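Local atomic coordinates of snaclec rhodocytin subunit alpha (Agkistrodon rhodostoma, PDB entry 3BX4), a protein that triggers platelet aggregation by binding the C-type lectin-like receptor CLEC1B (CLEC2), which sets off Syk and PLC-gamma-2 signalling. Residues T25-E30 / G73-N78; E50-S55 / G114-V119. All coordinates share one frame; numbering follows the deposited sequence.

The four segments alternate along the chain, in the order 25-30, 50-55, 73-78 and 114-119, so interaction 1 and interaction 2 interlock within one C-type lectin-like domain. Their centres lie about 17 Å apart. Each ties one of the two helices, 26-34 and 48-59, to the same mixed sheet: strand 69-76 in interaction 1 and the loop leading into strand 118-121 in interaction 2. Both strands pair with 106-110 between them, and the contacts meet directly where Leu74 CD1 packs 3.6 Å from Trp118 CE3. The segments 73-78 and 114-119 also contact a chain of another protein, so both interactions adjoin the interface of the assembly.

Interaction 1 of 2, residues T25-E30 / G73-N78; sequences TWDEAE and GLRAQN. With SO4 (sulfate ion), chain J.
Asp27 OD1 accepts a 2.6 Å hydrogen bond from a water, and this water in turn accepts from Arg75 NE at 3.3 Å, bridging two opposite charges that do not touch. The bridge joins the start of helix 26-34 to strand 69-76 inside the C-type lectin-like fold, beside the place where the Leu74-Ala76 strand pairs antiparallel with a strand of another protein's chain and so continues the sheet.

The aliphatic part of Arg75 packs on Trp26. CG of Arg75 is anti to the backbone N (chi1 -175°), and the bend at chi2 carries the chain over the indole. Arg75 CD sits 3.6 Å from the centroid of the six-membered ring of Trp26, only 8° off its normal, a CH-pi contact; Arg75 CB meets Trp26 CZ2 at 3.6 Å. The guanidinium stands 76° to the indole plane, at most weakly attracted to the ring, and meets it with an edge. Glu30 CB packs on the opposite ring face. Trp26 NE1 donates to Ile72 O, which helps fix the rotation of the indole, and Trp71 meets the ring edge-to-face.

At its far end Arg75 binds a sulfate, probably from the crystallisation liquor, which also accepts from Lys105 and Thr103. Two nitrogens grip it: Arg75 NH1 to sulfate O1 at 2.8 Å and Arg75 NH2 to sulfate O4 at 2.9 Å. The helix itself begins with Thr25 as N-cap, whose OG1 accepts from Glu28 N at 3.1 Å.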
loop_
_atom_site.group_PDB
_atom_site.type_symbol
_atom_site.label_atom_id
_atom_site.label_comp_id
_atom_site.label_asym_id
_atom_site.label_seq_id
_atom_site.Cartn_x
_atom_site.Cartn_y
_atom_site.Cartn_z
ATOM N N THR C 25 3.478 8.539 -9.015
ATOM C CA THR C 25 3.850 7.690 -7.841
ATOM C C THR C 25 3.916 6.274 -8.428
ATOM O O THR C 25 3.420 6.057 -9.504
ATOM C CB THR C 25 2.772 7.690 -6.706
ATOM O OG1 THR C 25 1.524 7.207 -7.215
ATOM C CG2 THR C 25 2.565 9.170 -6.212
ATOM N N TRP C 26 4.462 5.378 -7.648
ATOM C CA TRP C 26 4.547 3.954 -8.109
ATOM C C TRP C 26 3.123 3.457 -8.423
ATOM O O TRP C 26 2.909 2.914 -9.540
ATOM C CB TRP C 26 5.258 3.137 -7.074
ATOM C CG TRP C 26 5.617 1.720 -7.558
ATOM C CD1 TRP C 26 6.799 1.315 -8.162
ATOM C CD2 TRP C 26 4.726 0.594 -7.587
ATOM N NE1 TRP C 26 6.700 -0.067 -8.500
ATOM C CE2 TRP C 26 5.437 -0.492 -8.178
ATOM C CE3 TRP C 26 3.417 0.398 -7.140
ATOM C CZ2 TRP C 26 4.843 -1.770 -8.337
ATOM C CZ3 TRP C 26 2.827 -0.841 -7.301
ATOM C CH2 TRP C 26 3.560 -1.917 -7.892
ATOM N N ASP C 27 2.199 3.621 -7.483
ATOM C CA ASP C 27 0.799 3.150 -7.676
ATOM C C ASP C 27 0.127 3.788 -8.866
ATOM O O ASP C 27 -0.526 3.112 -9.670
ATOM C CB ASP C 27 -0.031 3.418 -6.398
ATOM C CG ASP C 27 0.186 2.396 -5.268
ATOM O OD1 ASP C 27 0.673 1.222 -5.421
ATOM O OD2 ASP C 27 -0.286 2.751 -4.156
ATOM N N GLU C 28 0.303 5.096 -9.067
ATOM C CA GLU C 28 -0.288 5.724 -10.230
ATOM C C GLU C 28 0.330 5.245 -11.549
ATOM O O GLU C 28 -0.358 5.160 -12.561
ATOM C CB GLU C 28 -0.117 7.270 -10.161
ATOM C CG GLU C 28 -1.037 7.852 -9.099
ATOM C CD GLU C 28 -2.196 6.952 -8.794
ATOM O OE1 GLU C 28 -3.055 6.813 -9.684
ATOM O OE2 GLU C 28 -2.250 6.377 -7.678
ATOM N N ALA C 29 1.622 4.953 -11.521
ATOM C CA ALA C 29 2.323 4.494 -12.692
ATOM C C ALA C 29 1.806 3.100 -13.057
ATOM O O ALA C 29 1.451 2.877 -14.227
ATOM C CB ALA C 29 3.807 4.449 -12.417
ATOM N N GLU C 30 1.725 2.235 -12.071
ATOM C CA GLU C 30 1.150 0.866 -12.324
ATOM C C GLU C 30 -0.266 0.980 -12.865
ATOM O O GLU C 30 -0.619 0.289 -13.823
ATOM C CB GLU C 30 1.212 -0.002 -11.044
ATOM C CG GLU C 30 0.529 -1.394 -11.179
ATOM C CD GLU C 30 1.273 -2.380 -12.048
ATOM O OE1 GLU C 30 2.445 -2.187 -12.451
ATOM O OE2 GLU C 30 0.625 -3.432 -12.320
ATOM N N GLY C 73 8.577 -2.562 -11.944
ATOM C CA GLY C 73 7.442 -3.181 -11.264
ATOM C C GLY C 73 7.737 -3.954 -9.977
ATOM O O GLY C 73 6.887 -4.757 -9.598
ATOM N N LEU C 74 8.888 -3.697 -9.348
ATOM C CA LEU C 74 9.315 -4.343 -8.097
ATOM C C LEU C 74 8.585 -3.728 -6.945
ATOM O O LEU C 74 8.589 -2.470 -6.765
ATOM C CB LEU C 74 10.807 -4.140 -7.815
ATOM C CG LEU C 74 11.806 -5.033 -8.377
ATOM C CD1 LEU C 74 13.130 -4.292 -8.037
ATOM C CD2 LEU C 74 11.635 -6.454 -7.695
ATOM N N ARG C 75 7.916 -4.576 -6.155
ATOM C CA ARG C 75 7.103 -4.062 -5.070
ATOM C C ARG C 75 7.187 -5.013 -3.896
ATOM O O ARG C 75 6.967 -6.224 -4.067
ATOM C CB ARG C 75 5.648 -3.935 -5.540
ATOM C CG ARG C 75 4.643 -3.300 -4.596
ATOM C CD ARG C 75 4.927 -1.805 -4.400
ATOM N NE ARG C 75 3.811 -1.156 -3.722
ATOM C CZ ARG C 75 3.756 -0.931 -2.411
ATOM N NH1 ARG C 75 4.789 -1.261 -1.619
ATOM N NH2 ARG C 75 2.662 -0.344 -1.882
ATOM N N ALA C 76 7.437 -4.466 -2.716
ATOM C CA ALA C 76 7.535 -5.358 -1.526
ATOM C C ALA C 76 6.150 -5.797 -1.087
ATOM O O ALA C 76 5.206 -5.011 -0.996
ATOM C CB ALA C 76 8.246 -4.687 -0.352
ATOM N N GLN C 77 5.992 -7.097 -0.816
ATOM C CA GLN C 77 4.692 -7.619 -0.382
ATOM C C GLN C 77 4.481 -7.781 1.125
ATOM O O GLN C 77 3.338 -7.896 1.550
ATOM C CB GLN C 77 4.449 -8.977 -1.002
ATOM C CG GLN C 77 4.567 -9.005 -2.515
ATOM C CD GLN C 77 3.615 -8.008 -3.151
ATOM O OE1 GLN C 77 2.430 -7.965 -2.795
ATOM N NE2 GLN C 77 4.121 -7.209 -4.102
ATOM N N ASN C 78 5.561 -7.811 1.890
ATOM C CA ASN C 78 5.546 -7.779 3.383
ATOM C C ASN C 78 4.757 -6.526 3.775
ATOM O O ASN C 78 5.027 -5.462 3.224
ATOM C CB ASN C 78 7.000 -7.689 3.892
ATOM C CG ASN C 78 7.153 -7.825 5.459
ATOM O OD1 ASN C 78 6.243 -7.497 6.216
ATOM N ND2 ASN C 78 8.330 -8.316 5.913
HETATM S S SO4 J . 3.238 -0.003 1.773
HETATM O O1 SO4 J . 4.428 -0.024 0.918
HETATM O O2 SO4 J . 3.325 1.216 2.608
HETATM O O3 SO4 J . 3.154 -1.181 2.627
HETATM O O4 SO4 J . 2.051 0.003 0.938
HETATM O O HOH W 1 0.643 -1.194 -4.448
#

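Interaction 2 of 2, residues E50-S55 / G114-V119; sequences EADFVS and GFRKWV
Arg116 grips Asp52 side-on, NE and NH1 both donating to the single atom Asp52 OD1. The Arg116 NE bond to OD1 is 2.9 Å long and arrives nearly along the carboxylate C-O axis, whereas the NH1 bond, 3.3 Å to the same OD1, comes from above the carboxylate plane. OD1 lies in the guanidinium plane, yet the two flat groups are turned 62° apart. This salt bridge occupies the outer side, where Asp52 is exposed; Arg116 NH2 reaches on to an acidic side chain of another protein's chain.

Inward the packing closes up. Ala51 CB sits 3.5 Å above the centre of the Arg116 guanidinium plane, a methyl pressed on its face. In the C-type lectin-like fold this joins helix 48-59 to the loop before strand 118-121, and the Phe115 ring turns away from the helix onto Leu109 and Val70 of the sheet.

One turn further along the helix, Ser55 OG is anti to its backbone N (chi1 174°) and donates to Gly114 O at 2.8 Å, while Ser55 CB lies 3.3 Å from Phe115 O. A water links the two backbones, donating to Ala51 O at 2.9 Å and to Phe115 O at 3.0 Å.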
loop_
_atom_site.group_PDB
_atom_site.type_symbol
_atom_site.label_atom_id
_atom_site.label_comp_id
_atom_site.label_asym_id
_atom_site.label_seq_id
_atom_site.Cartn_x
_atom_site.Cartn_y
_atom_site.Cartn_z
ATOM N N GLU C 50 17.337 -8.214 -21.033
ATOM C CA GLU C 50 16.177 -7.299 -20.821
ATOM C C GLU C 50 16.601 -6.089 -19.993
ATOM O O GLU C 50 16.144 -4.963 -20.253
ATOM C CB GLU C 50 15.029 -8.043 -20.175
ATOM C CG GLU C 50 13.737 -7.151 -20.072
ATOM C CD GLU C 50 12.530 -7.954 -19.642
ATOM O OE1 GLU C 50 11.394 -7.556 -20.006
ATOM O OE2 GLU C 50 12.692 -8.991 -18.923
ATOM N N ALA C 51 17.479 -6.315 -19.027
ATOM C CA ALA C 51 18.072 -5.179 -18.265
ATOM C C ALA C 51 18.760 -4.228 -19.231
ATOM O O ALA C 51 18.587 -2.966 -19.166
ATOM C CB ALA C 51 19.026 -5.699 -17.191
ATOM N N ASP C 52 19.569 -4.781 -20.166
ATOM C CA ASP C 52 20.249 -3.928 -21.167
ATOM C C ASP C 52 19.248 -3.134 -21.993
ATOM O O ASP C 52 19.452 -1.959 -22.295
ATOM C CB ASP C 52 21.086 -4.764 -22.154
ATOM C CG ASP C 52 22.354 -5.362 -21.535
ATOM O OD1 ASP C 52 22.768 -4.997 -20.402
ATOM O OD2 ASP C 52 22.961 -6.253 -22.261
ATOM N N PHE C 53 18.169 -3.810 -22.378
ATOM C CA PHE C 53 17.194 -3.246 -23.263
ATOM C C PHE C 53 16.510 -2.076 -22.535
ATOM O O PHE C 53 16.378 -0.984 -23.114
ATOM C CB PHE C 53 16.109 -4.264 -23.695
ATOM C CG PHE C 53 15.024 -3.607 -24.483
ATOM C CD1 PHE C 53 15.238 -3.240 -25.825
ATOM C CD2 PHE C 53 13.794 -3.245 -23.863
ATOM C CE1 PHE C 53 14.238 -2.584 -26.585
ATOM C CE2 PHE C 53 12.806 -2.499 -24.672
ATOM C CZ PHE C 53 13.040 -2.248 -26.000
ATOM N N VAL C 54 16.043 -2.334 -21.314
ATOM C CA VAL C 54 15.310 -1.276 -20.571
ATOM C C VAL C 54 16.233 -0.054 -20.316
ATOM O O VAL C 54 15.798 1.091 -20.450
ATOM C CB VAL C 54 14.629 -1.768 -19.312
ATOM C CG1 VAL C 54 13.986 -0.558 -18.475
ATOM C CG2 VAL C 54 13.540 -2.805 -19.688
ATOM N N SER C 55 17.493 -0.307 -19.971
ATOM C CA SER C 55 18.446 0.805 -19.767
ATOM C C SER C 55 18.571 1.641 -21.050
ATOM O O SER C 55 18.517 2.894 -21.031
ATOM C CB SER C 55 19.793 0.251 -19.292
ATOM O OG SER C 55 20.728 1.313 -19.231
ATOM N N GLY C 114 23.310 4.183 -14.156
ATOM C CA GLY C 114 23.127 3.872 -15.548
ATOM C C GLY C 114 21.790 3.234 -15.852
ATOM O O GLY C 114 21.637 2.656 -16.915
ATOM N N PHE C 115 20.833 3.347 -14.919
ATOM C CA PHE C 115 19.503 2.700 -15.047
ATOM C C PHE C 115 19.598 1.182 -15.274
ATOM O O PHE C 115 18.892 0.581 -16.104
ATOM C CB PHE C 115 18.624 3.314 -16.131
ATOM C CG PHE C 115 18.348 4.788 -15.934
ATOM C CD1 PHE C 115 18.957 5.708 -16.785
ATOM C CD2 PHE C 115 17.497 5.219 -14.931
ATOM C CE1 PHE C 115 18.735 7.057 -16.629
ATOM C CE2 PHE C 115 17.250 6.615 -14.772
ATOM C CZ PHE C 115 17.880 7.482 -15.628
ATOM N N ARG C 116 20.483 0.568 -14.499
ATOM C CA ARG C 116 20.630 -0.880 -14.578
ATOM C C ARG C 116 20.341 -1.516 -13.192
ATOM O O ARG C 116 19.316 -2.228 -12.989
ATOM C CB ARG C 116 21.969 -1.230 -15.253
ATOM C CG ARG C 116 21.727 -1.914 -16.618
ATOM C CD ARG C 116 22.935 -2.701 -17.066
ATOM N NE ARG C 116 22.721 -4.067 -17.614
ATOM C CZ ARG C 116 22.594 -5.177 -16.868
ATOM N NH1 ARG C 116 22.546 -6.371 -17.447
ATOM N NH2 ARG C 116 22.520 -5.117 -15.551
ATOM N N LYS C 117 21.140 -1.252 -12.199
ATOM C CA LYS C 117 20.903 -1.896 -10.940
ATOM C C LYS C 117 19.585 -1.408 -10.299
ATOM O O LYS C 117 19.217 -0.225 -10.428
ATOM C CB LYS C 117 22.075 -1.656 -10.017
ATOM C CG LYS C 117 23.377 -2.311 -10.556
ATOM C CD LYS C 117 23.407 -3.816 -10.353
ATOM C CE LYS C 117 24.831 -4.281 -10.051
ATOM N NZ LYS C 117 24.852 -5.633 -9.428
ATOM N N TRP C 118 18.863 -2.351 -9.708
ATOM C CA TRP C 118 17.670 -2.023 -8.960
ATOM C C TRP C 118 17.987 -1.355 -7.619
ATOM O O TRP C 118 18.909 -1.759 -6.896
ATOM C CB TRP C 118 16.845 -3.262 -8.702
ATOM C CG TRP C 118 16.620 -4.115 -9.920
ATOM C CD1 TRP C 118 16.668 -3.755 -11.258
ATOM C CD2 TRP C 118 16.217 -5.487 -9.893
ATOM N NE1 TRP C 118 16.334 -4.842 -12.049
ATOM C CE2 TRP C 118 16.061 -5.910 -11.248
ATOM C CE3 TRP C 118 15.964 -6.373 -8.863
ATOM C CZ2 TRP C 118 15.688 -7.209 -11.586
ATOM C CZ3 TRP C 118 15.633 -7.686 -9.192
ATOM C CH2 TRP C 118 15.479 -8.075 -10.534
ATOM N N VAL C 119 17.171 -0.367 -7.254
ATOM C CA VAL C 119 17.253 0.238 -5.934
ATOM C C VAL C 119 15.803 0.333 -5.380
ATOM O O VAL C 119 14.884 0.338 -6.171
ATOM C CB VAL C 119 17.911 1.657 -5.986
ATOM C CG1 VAL C 119 19.335 1.571 -6.586
ATOM C CG2 VAL C 119 17.100 2.644 -6.786
HETATM O O HOH W 2 17.664 -2.064 -16.609
#